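PDB 5Y1A: 35 kDa hemin binding protein from Porphyromonas gingivalis, which is a cargo of the type IX secretion system with a thioredoxin domain and immunoglobulin-like parts, and probably binds hemin. Local coordinates for residues A[37-42]-A[264-269]; A[163-168]-A[180-185]; A[328-333]-A[337-342]. All coordinates share one frame; numbering follows the deposited sequence. Where two conformers were deposited one is given.

In the fold
From the N terminus, strand 34-44 enters the thioredoxin-like sheet, and its residues 37-42 wait 222 residues for their partner, strand 263-270; interaction 1 thus closes the longest loop. Nested inside that loop, interaction 2 spans only 12 residues, bringing strand 161-169 over strand 179-186 so that the two sheets of a beta sandwich face each other. Interactions 1 and 2 reach the same sheet, and E41 OE2 lies 2.6 Å from Y183 OH, a probable hydrogen bond between them. Interaction 3 follows in series and closes a short turn, its segments 4 residues apart: the hairpin of residues 328-333 and 337-342 belongs to a separate C-terminal sheet, its centre about 34 Å from that of interaction 2.

Interaction 1 of 3, residues A[37-42]-A[264-269]; sequences NVVLEV and INAGQE
N37 grips the other strand twice, with its backbone and with the end of its side chain. The backbone N of N37 donates to N265 OD1 at 2.8 Å, and N37 ND2 donates to A266 O, also at 2.8 Å. Both bonds are nearly straight, 169° and 174° at the hydrogen. A266 O lies in the plane of the N37 amide, so that N-H is aimed squarely, although the donor is tilted from the plane of the carbonyl it reaches. With chi1 at -62°, CG of N37 sits beside its own backbone N, which lets both donors serve adjacent residues. N265 OD1 also takes a weak bond from A266 N at 2.9 Å. Two residues on, V39 CG2 presses on A266 CB at 3.4 Å, a tight carbon contact.

One shell out, N265 ND2 donates to the backbone oxygens of A145 and K35, fixing the amide from its other end. I264 and N265 together face V251 as a classic beta bulge. F250 of the neighbouring strand packs on A266, while F74 and R72 lie against N37.

In this largely buried seam between the thioredoxin-like sheet and the edge strand of the sandwich, the buried N265 amide has partners at both ends: its oxygen takes N37 N and, weakly, A266 N, and its nitrogen gives to two backbone carbonyls.

Interaction 2 of 3, residues A[163-168]-A[180-185]; sequences ATFTGK and LTAYVL
The ring of F165 meets L180 and A182 obliquely, two methyl groups reaching different ring atoms. L180 CD2 comes to 3.7 Å from F165 CD2, near the root of the ring, while A182 CB approaches the far end, 3.6 Å from F165 CZ. One face of the ring has the backbone oxygen of A163 4.1 Å above its plane, displaced toward the rim. V147 and L149 of the adjacent strand 145-153 also touch the phenyl group, and A249 meets it from strand 245-252.

The backbones stay well apart: even the closest pair of CA atoms, those of F165 and L180, is separated by 9.1 Å, and the long aromatic side chain bridges the gap. With CG anti to its carbonyl carbon (chi1 -51°), F165 carries its ring out toward L180 and A182. On the facing strand L180 swings CG opposite its backbone N (chi1 -173°), bringing its CD2 branch obliquely up to the CD2 side of the ring, with V251 beside it. A182 contributes just its CB, with L212 of the neighbouring strand 207-220 touching it.

L180 and A182 face the sandwich interior, while T181 and Y183 point to the other side of strand 179-186. There T181 OG1 is hydrogen-bonded to H252 NE2, and the Y183 ring packs edge-to-face with F250.

No hydrogen bond crosses between the two segments. What joins the sandwich's sheets here is dispersion and burial of apolar surface, a contact without the directionality of a polar bond.

Interaction 3 of 3, residues A[328-333]-A[337-342]; sequences VRITAN and HFLKVL
Strands 328-332 and 337-342 run antiparallel at 147° between their directions, with V328-L339 and I330-H337 as hydrogen-bonded pairs and R329-F338 as the non-hydrogen-bonded pair between them. Four backbone bonds carry the register: V328 and L339 exchange N-H and C=O, as do I330 and H337, the shortest being V328 N to L339 O and H337 N to I330 O, both 2.8 Å. At the middle pair R329 CA and F338 CA come to 4.7 Å. CA-H...O contacts reinforce it, R329 CA lying 3.3 Å from H337 O.

On the face shared by R329 and F338 the two side chains run side by side in the same direction. R329 CD rests 3.7 Å from F338 CE1 and R329 CG lies over one face of the ring, so the aliphatic part of the arginine does the touching. Its guanidinium is turned 85° to the phenyl plane; NH2 makes a long, weak ion pair with E307.

The reverse face carries V328, I330, H337, L339 and V341. V328 and V341 meet diagonally through their CG2 methyls at 3.8 Å. H337 keeps CG beside its backbone N (chi1 -54°), which brings the imidazole edge to its partner strand: CD2 is 3.3 Å from I330 O, in the ring plane. Y303 and V299 pack on I330, and V288 on L339.

From the hairpin's second strand, K340 NZ reaches out to a salt bridge with D159, tying this sheet to the body of the protein. The arrangement is a beta hairpin with its second strand at the sheet's edge, and the small antiparallel sheet it belongs to is probably one of the immunoglobulin-like domains of type IX cargo.

Interaction 1 of 3, residues A[37-42]-A[264-269]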
loop_
_atom_site.group_PDB
_atom_site.type_symbol
_atom_site.label_atom_id
_atom_site.label_comp_id
_atom_site.label_asym_id
_atom_site.label_seq_id
_atom_site.Cartn_x
_atom_site.Cartn_y
_atom_site.Cartn_z
ATOM N N ASN A 37 -4.556 13.271 -10.320
ATOM C CA ASN A 37 -5.124 11.964 -9.961
ATOM C C ASN A 37 -5.918 12.150 -8.680
ATOM O O ASN A 37 -5.558 12.985 -7.863
ATOM C CB ASN A 37 -4.027 10.931 -9.714
ATOM C CG ASN A 37 -3.186 10.683 -10.954
ATOM O OD1 ASN A 37 -3.721 10.618 -12.056
ATOM N ND2 ASN A 37 -1.882 10.567 -10.785
ATOM N N VAL A 38 -6.973 11.356 -8.527
ATOM C CA VAL A 38 -7.906 11.484 -7.422
ATOM C C VAL A 38 -7.712 10.305 -6.490
ATOM O O VAL A 38 -7.643 9.175 -6.942
ATOM C CB VAL A 38 -9.363 11.543 -7.933
ATOM C CG1 VAL A 38 -10.368 11.226 -6.765
ATOM C CG2 VAL A 38 -9.670 12.918 -8.479
ATOM N N VAL A 39 -7.607 10.588 -5.193
ATOM C CA VAL A 39 -7.588 9.562 -4.145
ATOM C C VAL A 39 -8.954 9.505 -3.465
ATOM O O VAL A 39 -9.531 10.537 -3.133
ATOM C CB VAL A 39 -6.475 9.895 -3.087
ATOM C CG1 VAL A 39 -6.555 8.964 -1.866
ATOM C CG2 VAL A 39 -5.095 9.838 -3.737
ATOM N N LEU A 40 -9.479 8.297 -3.284
ATOM C CA LEU A 40 -10.692 8.093 -2.489
ATOM C C LEU A 40 -10.261 7.343 -1.247
ATOM O O LEU A 40 -9.480 6.393 -1.357
ATOM C CB LEU A 40 -11.730 7.272 -3.271
ATOM C CG LEU A 40 -12.113 7.792 -4.672
ATOM C CD1 LEU A 40 -13.229 6.920 -5.264
ATOM C CD2 LEU A 40 -12.550 9.261 -4.592
ATOM N N GLU A 41 -10.692 7.811 -0.070
ATOM C CA GLU A 41 -10.527 7.045 1.184
ATOM C C GLU A 41 -11.907 6.605 1.624
ATOM O O GLU A 41 -12.767 7.436 1.893
ATOM C CB GLU A 41 -9.778 7.884 2.255
ATOM C CG GLU A 41 -8.311 8.099 1.821
ATOM C CD GLU A 41 -7.589 9.129 2.662
ATOM O OE1 GLU A 41 -8.068 10.276 2.674
ATOM O OE2 GLU A 41 -6.563 8.786 3.305
ATOM N N VAL A 42 -12.122 5.284 1.629
ATOM C CA VAL A 42 -13.406 4.700 1.981
ATOM C C VAL A 42 -13.346 4.052 3.358
ATOM O O VAL A 42 -12.419 3.290 3.672
ATOM C CB VAL A 42 -13.814 3.610 0.981
ATOM C CG1 VAL A 42 -15.279 3.109 1.296
ATOM C CG2 VAL A 42 -13.628 4.143 -0.447
ATOM N N ILE A 264 -3.377 16.889 -2.662
ATOM C CA ILE A 264 -3.043 17.748 -3.769
ATOM C C ILE A 264 -2.847 16.894 -5.045
ATOM O O ILE A 264 -3.409 17.218 -6.114
ATOM C CB ILE A 264 -1.792 18.568 -3.434
ATOM C CG1 ILE A 264 -2.075 19.500 -2.247
ATOM C CG2 ILE A 264 -1.340 19.406 -4.658
ATOM C CD1 ILE A 264 -0.786 19.944 -1.486
ATOM N N ASN A 265 -2.013 15.857 -4.953
ATOM C CA ASN A 265 -1.924 14.887 -6.042
ATOM C C ASN A 265 -1.385 13.560 -5.537
ATOM O O ASN A 265 -0.956 13.450 -4.384
ATOM C CB ASN A 265 -1.053 15.411 -7.185
ATOM C CG ASN A 265 -1.538 14.946 -8.555
ATOM O OD1 ASN A 265 -2.391 14.047 -8.685
ATOM N ND2 ASN A 265 -0.992 15.557 -9.589
ATOM N N ALA A 266 -1.430 12.546 -6.395
ATOM C CA ALA A 266 -1.093 11.181 -5.969
ATOM C C ALA A 266 -0.441 10.435 -7.126
ATOM O O ALA A 266 -0.615 10.808 -8.291
ATOM C CB ALA A 266 -2.347 10.465 -5.591
ATOM N N GLY A 267 0.262 9.360 -6.789
ATOM C CA GLY A 267 0.809 8.432 -7.777
ATOM C C GLY A 267 0.661 7.020 -7.209
ATOM O O GLY A 267 0.586 6.829 -5.993
ATOM N N GLN A 268 0.610 6.022 -8.087
ATOM C CA GLN A 268 0.410 4.642 -7.631
ATOM C C GLN A 268 1.019 3.669 -8.619
ATOM O O GLN A 268 0.904 3.849 -9.841
ATOM C CB GLN A 268 -1.081 4.331 -7.469
ATOM C CG GLN A 268 -1.374 2.940 -6.933
ATOM C CD GLN A 268 -2.842 2.687 -6.860
ATOM O OE1 GLN A 268 -3.539 3.241 -6.007
ATOM N NE2 GLN A 268 -3.336 1.866 -7.773
ATOM N N GLU A 269 1.679 2.640 -8.076
ATOM C CA GLU A 269 2.296 1.615 -8.913
ATOM C C GLU A 269 2.077 0.237 -8.289
ATOM O O GLU A 269 1.886 0.121 -7.062
ATOM C CB GLU A 269 3.818 1.879 -9.058
ATOM C CG GLU A 269 4.223 3.189 -9.796
ATOM C CD GLU A 269 3.748 3.302 -11.276
ATOM O OE1 GLU A 269 3.348 2.294 -11.903
ATOM O OE2 GLU A 269 3.764 4.431 -11.804
#

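Interaction 2 of 3, residues A[163-168]-A[180-185]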
loop_
_atom_site.group_PDB
_atom_site.type_symbol
_atom_site.label_atom_id
_atom_site.label_comp_id
_atom_site.label_asym_id
_atom_site.label_seq_id
_atom_site.Cartn_x
_atom_site.Cartn_y
_atom_site.Cartn_z
ATOM N N ALA A 163 10.526 1.939 -1.974
ATOM C CA ALA A 163 9.666 2.847 -2.717
ATOM C C ALA A 163 10.362 4.197 -2.714
ATOM O O ALA A 163 10.696 4.743 -1.656
ATOM C CB ALA A 163 8.279 2.933 -2.068
ATOM N N THR A 164 10.633 4.708 -3.905
ATOM C CA THR A 164 11.240 6.020 -4.031
ATOM C C THR A 164 10.190 6.942 -4.647
ATOM O O THR A 164 9.669 6.664 -5.738
ATOM C CB THR A 164 12.503 5.962 -4.903
ATOM O OG1 THR A 164 13.415 5.036 -4.313
ATOM C CG2 THR A 164 13.160 7.330 -4.964
ATOM N N PHE A 165 9.864 8.016 -3.919
ATOM C CA PHE A 165 8.840 8.966 -4.323
ATOM C C PHE A 165 9.551 10.230 -4.699
ATOM O O PHE A 165 10.265 10.807 -3.883
ATOM C CB PHE A 165 7.880 9.279 -3.169
ATOM C CG PHE A 165 7.331 8.059 -2.508
ATOM C CD1 PHE A 165 6.560 7.174 -3.232
ATOM C CD2 PHE A 165 7.657 7.745 -1.191
ATOM C CE1 PHE A 165 6.049 6.026 -2.637
ATOM C CE2 PHE A 165 7.138 6.585 -0.590
ATOM C CZ PHE A 165 6.349 5.725 -1.331
ATOM N N THR A 166 9.386 10.636 -5.946
ATOM C CA THR A 166 10.038 11.840 -6.436
ATOM C C THR A 166 8.969 12.692 -7.073
ATOM O O THR A 166 8.064 12.185 -7.727
ATOM C CB THR A 166 11.132 11.523 -7.501
ATOM O OG1 THR A 166 10.541 10.787 -8.578
ATOM C CG2 THR A 166 12.286 10.699 -6.876
ATOM N N GLY A 167 9.083 13.995 -6.904
ATOM C CA GLY A 167 8.066 14.854 -7.472
ATOM C C GLY A 167 8.447 16.306 -7.497
ATOM O O GLY A 167 9.598 16.675 -7.245
ATOM N N LYS A 168 7.471 17.147 -7.824
ATOM C CA LYS A 168 7.689 18.585 -7.896
ATOM C C LYS A 168 6.407 19.295 -7.544
ATOM O O LYS A 168 5.331 18.771 -7.788
ATOM C CB LYS A 168 8.099 19.006 -9.310
ATOM C CG LYS A 168 9.579 18.887 -9.595
ATOM C CD LYS A 168 9.940 19.608 -10.876
ATOM C CE LYS A 168 11.448 19.778 -11.004
ATOM N NZ LYS A 168 12.178 18.473 -10.878
ATOM N N LEU A 180 3.743 14.076 2.798
ATOM C CA LEU A 180 3.566 12.905 1.948
ATOM C C LEU A 180 3.122 11.692 2.772
ATOM O O LEU A 180 3.704 11.384 3.839
ATOM C CB LEU A 180 4.845 12.598 1.156
ATOM C CG LEU A 180 4.600 11.487 0.143
ATOM C CD1 LEU A 180 4.818 11.960 -1.253
ATOM C CD2 LEU A 180 5.444 10.247 0.486
ATOM N N THR A 181 2.051 11.049 2.305
ATOM C CA THR A 181 1.584 9.797 2.902
ATOM C C THR A 181 1.676 8.704 1.846
ATOM O O THR A 181 1.351 8.929 0.675
ATOM C CB THR A 181 0.142 9.951 3.455
ATOM O OG1 THR A 181 0.170 10.858 4.567
ATOM C CG2 THR A 181 -0.416 8.621 3.938
ATOM N N ALA A 182 2.116 7.518 2.254
ATOM C CA ALA A 182 2.105 6.376 1.336
ATOM C C ALA A 182 1.465 5.171 2.029
ATOM O O ALA A 182 1.729 4.884 3.228
ATOM C CB ALA A 182 3.521 6.045 0.850
ATOM N N TYR A 183 0.647 4.465 1.257
ATOM C CA TYR A 183 -0.024 3.254 1.697
ATOM C C TYR A 183 0.461 2.049 0.891
ATOM O O TYR A 183 0.739 2.157 -0.318
ATOM C CB TYR A 183 -1.554 3.335 1.472
ATOM C CG TYR A 183 -2.300 4.437 2.179
ATOM C CD1 TYR A 183 -1.853 4.965 3.404
ATOM C CD2 TYR A 183 -3.514 4.910 1.652
ATOM C CE1 TYR A 183 -2.612 5.977 4.061
ATOM C CE2 TYR A 183 -4.255 5.897 2.285
ATOM C CZ TYR A 183 -3.801 6.436 3.486
ATOM O OH TYR A 183 -4.545 7.429 4.107
ATOM N N VAL A 184 0.561 0.905 1.573
ATOM C CA VAL A 184 0.590 -0.380 0.872
ATOM C C VAL A 184 -0.856 -0.915 0.856
ATOM O O VAL A 184 -1.481 -1.068 1.910
ATOM C CB VAL A 184 1.539 -1.400 1.532
ATOM C CG1 VAL A 184 1.604 -2.676 0.636
ATOM C CG2 VAL A 184 2.967 -0.790 1.693
ATOM N N LEU A 185 -1.358 -1.186 -0.349
ATOM C CA LEU A 185 -2.753 -1.565 -0.608
ATOM C C LEU A 185 -2.773 -3.012 -1.050
ATOM O O LEU A 185 -1.960 -3.397 -1.866
ATOM C CB LEU A 185 -3.362 -0.669 -1.712
ATOM C CG LEU A 185 -3.322 0.832 -1.376
ATOM C CD1 LEU A 185 -3.823 1.659 -2.572
ATOM C CD2 LEU A 185 -4.165 1.108 -0.132
#

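Interaction 3 of 3, residues A[328-333]-A[337-342]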
loop_
_atom_site.group_PDB
_atom_site.type_symbol
_atom_site.label_atom_id
_atom_site.label_comp_id
_atom_site.label_asym_id
_atom_site.label_seq_id
_atom_site.Cartn_x
_atom_site.Cartn_y
_atom_site.Cartn_z
ATOM N N VAL A 328 16.605 -21.089 3.089
ATOM C CA VAL A 328 16.870 -22.315 3.816
ATOM C C VAL A 328 17.062 -21.933 5.268
ATOM O O VAL A 328 17.918 -21.113 5.581
ATOM C CB VAL A 328 18.134 -23.032 3.323
ATOM C CG1 VAL A 328 18.293 -24.368 4.053
ATOM C CG2 VAL A 328 18.073 -23.232 1.801
ATOM N N ARG A 329 16.255 -22.525 6.139
ATOM C CA ARG A 329 16.393 -22.303 7.569
ATOM C C ARG A 329 17.130 -23.528 8.104
ATOM O O ARG A 329 16.588 -24.639 8.085
ATOM C CB ARG A 329 15.017 -22.118 8.198
ATOM C CG ARG A 329 14.989 -21.966 9.714
ATOM C CD ARG A 329 13.650 -21.383 10.167
ATOM N NE ARG A 329 12.577 -22.380 10.239
ATOM C CZ ARG A 329 11.291 -22.084 10.418
ATOM N NH1 ARG A 329 10.906 -20.817 10.529
ATOM N NH2 ARG A 329 10.383 -23.050 10.471
ATOM N N ILE A 330 18.376 -23.335 8.540
ATOM C CA ILE A 330 19.181 -24.438 9.079
ATOM C C ILE A 330 19.555 -24.193 10.530
ATOM O O ILE A 330 20.180 -23.183 10.853
ATOM C CB ILE A 330 20.511 -24.670 8.318
ATOM C CG1 ILE A 330 20.438 -24.202 6.870
ATOM C CG2 ILE A 330 20.927 -26.136 8.414
ATOM C CD1 ILE A 330 21.740 -24.367 6.136
ATOM N N THR A 331 19.179 -25.135 11.392
ATOM C CA THR A 331 19.528 -25.087 12.805
ATOM C C THR A 331 20.787 -25.935 12.976
ATOM O O THR A 331 20.792 -27.132 12.678
ATOM C CB THR A 331 18.387 -25.584 13.694
ATOM O OG1 THR A 331 17.197 -24.849 13.378
ATOM C CG2 THR A 331 18.715 -25.354 15.174
ATOM N N ALA A 332 21.865 -25.290 13.411
ATOM C CA ALA A 332 23.159 -25.955 13.535
ATOM C C ALA A 332 23.940 -25.264 14.636
ATOM O O ALA A 332 23.962 -24.013 14.713
ATOM C CB ALA A 332 23.929 -25.884 12.216
ATOM N N ASN A 333 24.562 -26.078 15.488
ATOM C CA ASN A 333 25.430 -25.572 16.547
ATOM C C ASN A 333 24.689 -24.604 17.473
ATOM O O ASN A 333 25.251 -23.598 17.942
ATOM C CB ASN A 333 26.672 -24.935 15.918
ATOM C CG ASN A 333 27.340 -25.861 14.914
ATOM O OD1 ASN A 333 27.598 -27.030 15.214
ATOM N ND2 ASN A 333 27.588 -25.359 13.710
ATOM N N HIS A 337 19.934 -20.444 11.501
ATOM C CA HIS A 337 20.481 -19.633 10.384
ATOM C C HIS A 337 19.478 -19.541 9.236
ATOM O O HIS A 337 18.684 -20.463 9.038
ATOM C CB HIS A 337 21.729 -20.306 9.803
ATOM C CG HIS A 337 22.797 -20.609 10.809
ATOM N ND1 HIS A 337 23.770 -19.695 11.160
ATOM C CD2 HIS A 337 23.066 -21.734 11.511
ATOM C CE1 HIS A 337 24.592 -20.245 12.036
ATOM N NE2 HIS A 337 24.181 -21.477 12.277
ATOM N N PHE A 338 19.516 -18.439 8.486
ATOM C CA PHE A 338 18.665 -18.251 7.307
ATOM C C PHE A 338 19.593 -17.945 6.132
ATOM O O PHE A 338 20.367 -16.992 6.194
ATOM C CB PHE A 338 17.680 -17.091 7.516
ATOM C CG PHE A 338 16.681 -17.330 8.625
ATOM C CD1 PHE A 338 15.366 -17.672 8.332
ATOM C CD2 PHE A 338 17.065 -17.232 9.964
ATOM C CE1 PHE A 338 14.434 -17.909 9.354
ATOM C CE2 PHE A 338 16.158 -17.462 10.990
ATOM C CZ PHE A 338 14.834 -17.797 10.688
ATOM N N LEU A 339 19.545 -18.784 5.097
ATOM C CA LEU A 339 20.383 -18.626 3.913
ATOM C C LEU A 339 19.466 -18.418 2.731
ATOM O O LEU A 339 18.440 -19.070 2.629
ATOM C CB LEU A 339 21.216 -19.877 3.658
ATOM C CG LEU A 339 22.429 -20.270 4.485
ATOM C CD1 LEU A 339 22.402 -21.770 4.605
ATOM C CD2 LEU A 339 23.724 -19.822 3.803
ATOM N N LYS A 340 19.822 -17.480 1.862
ATOM C CA LYS A 340 19.068 -17.240 0.639
ATOM C C LYS A 340 19.793 -18.006 -0.473
ATOM O O LYS A 340 20.978 -17.756 -0.725
ATOM C CB LYS A 340 19.018 -15.736 0.346
ATOM C CG LYS A 340 18.113 -15.325 -0.807
ATOM C CD LYS A 340 18.277 -13.826 -1.184
ATOM C CE LYS A 340 17.714 -12.855 -0.130
ATOM N NZ LYS A 340 17.370 -11.517 -0.777
ATOM N N VAL A 341 19.113 -18.967 -1.098
ATOM C CA VAL A 341 19.704 -19.741 -2.194
ATOM C C VAL A 341 18.991 -19.421 -3.514
ATOM O O VAL A 341 17.764 -19.437 -3.575
ATOM C CB VAL A 341 19.626 -21.266 -1.901
ATOM C CG1 VAL A 341 20.064 -22.065 -3.123
ATOM C CG2 VAL A 341 20.499 -21.604 -0.675
ATOM N N LEU A 342 19.755 -19.134 -4.567
ATOM C CA LEU A 342 19.124 -18.863 -5.857
ATOM C C LEU A 342 19.340 -20.058 -6.795
ATOM O O LEU A 342 20.471 -20.414 -7.124
ATOM C CB LEU A 342 19.659 -17.570 -6.473
ATOM C CG LEU A 342 18.884 -17.038 -7.686
ATOM C CD1 LEU A 342 18.910 -15.511 -7.680
ATOM C CD2 LEU A 342 19.456 -17.541 -8.987
#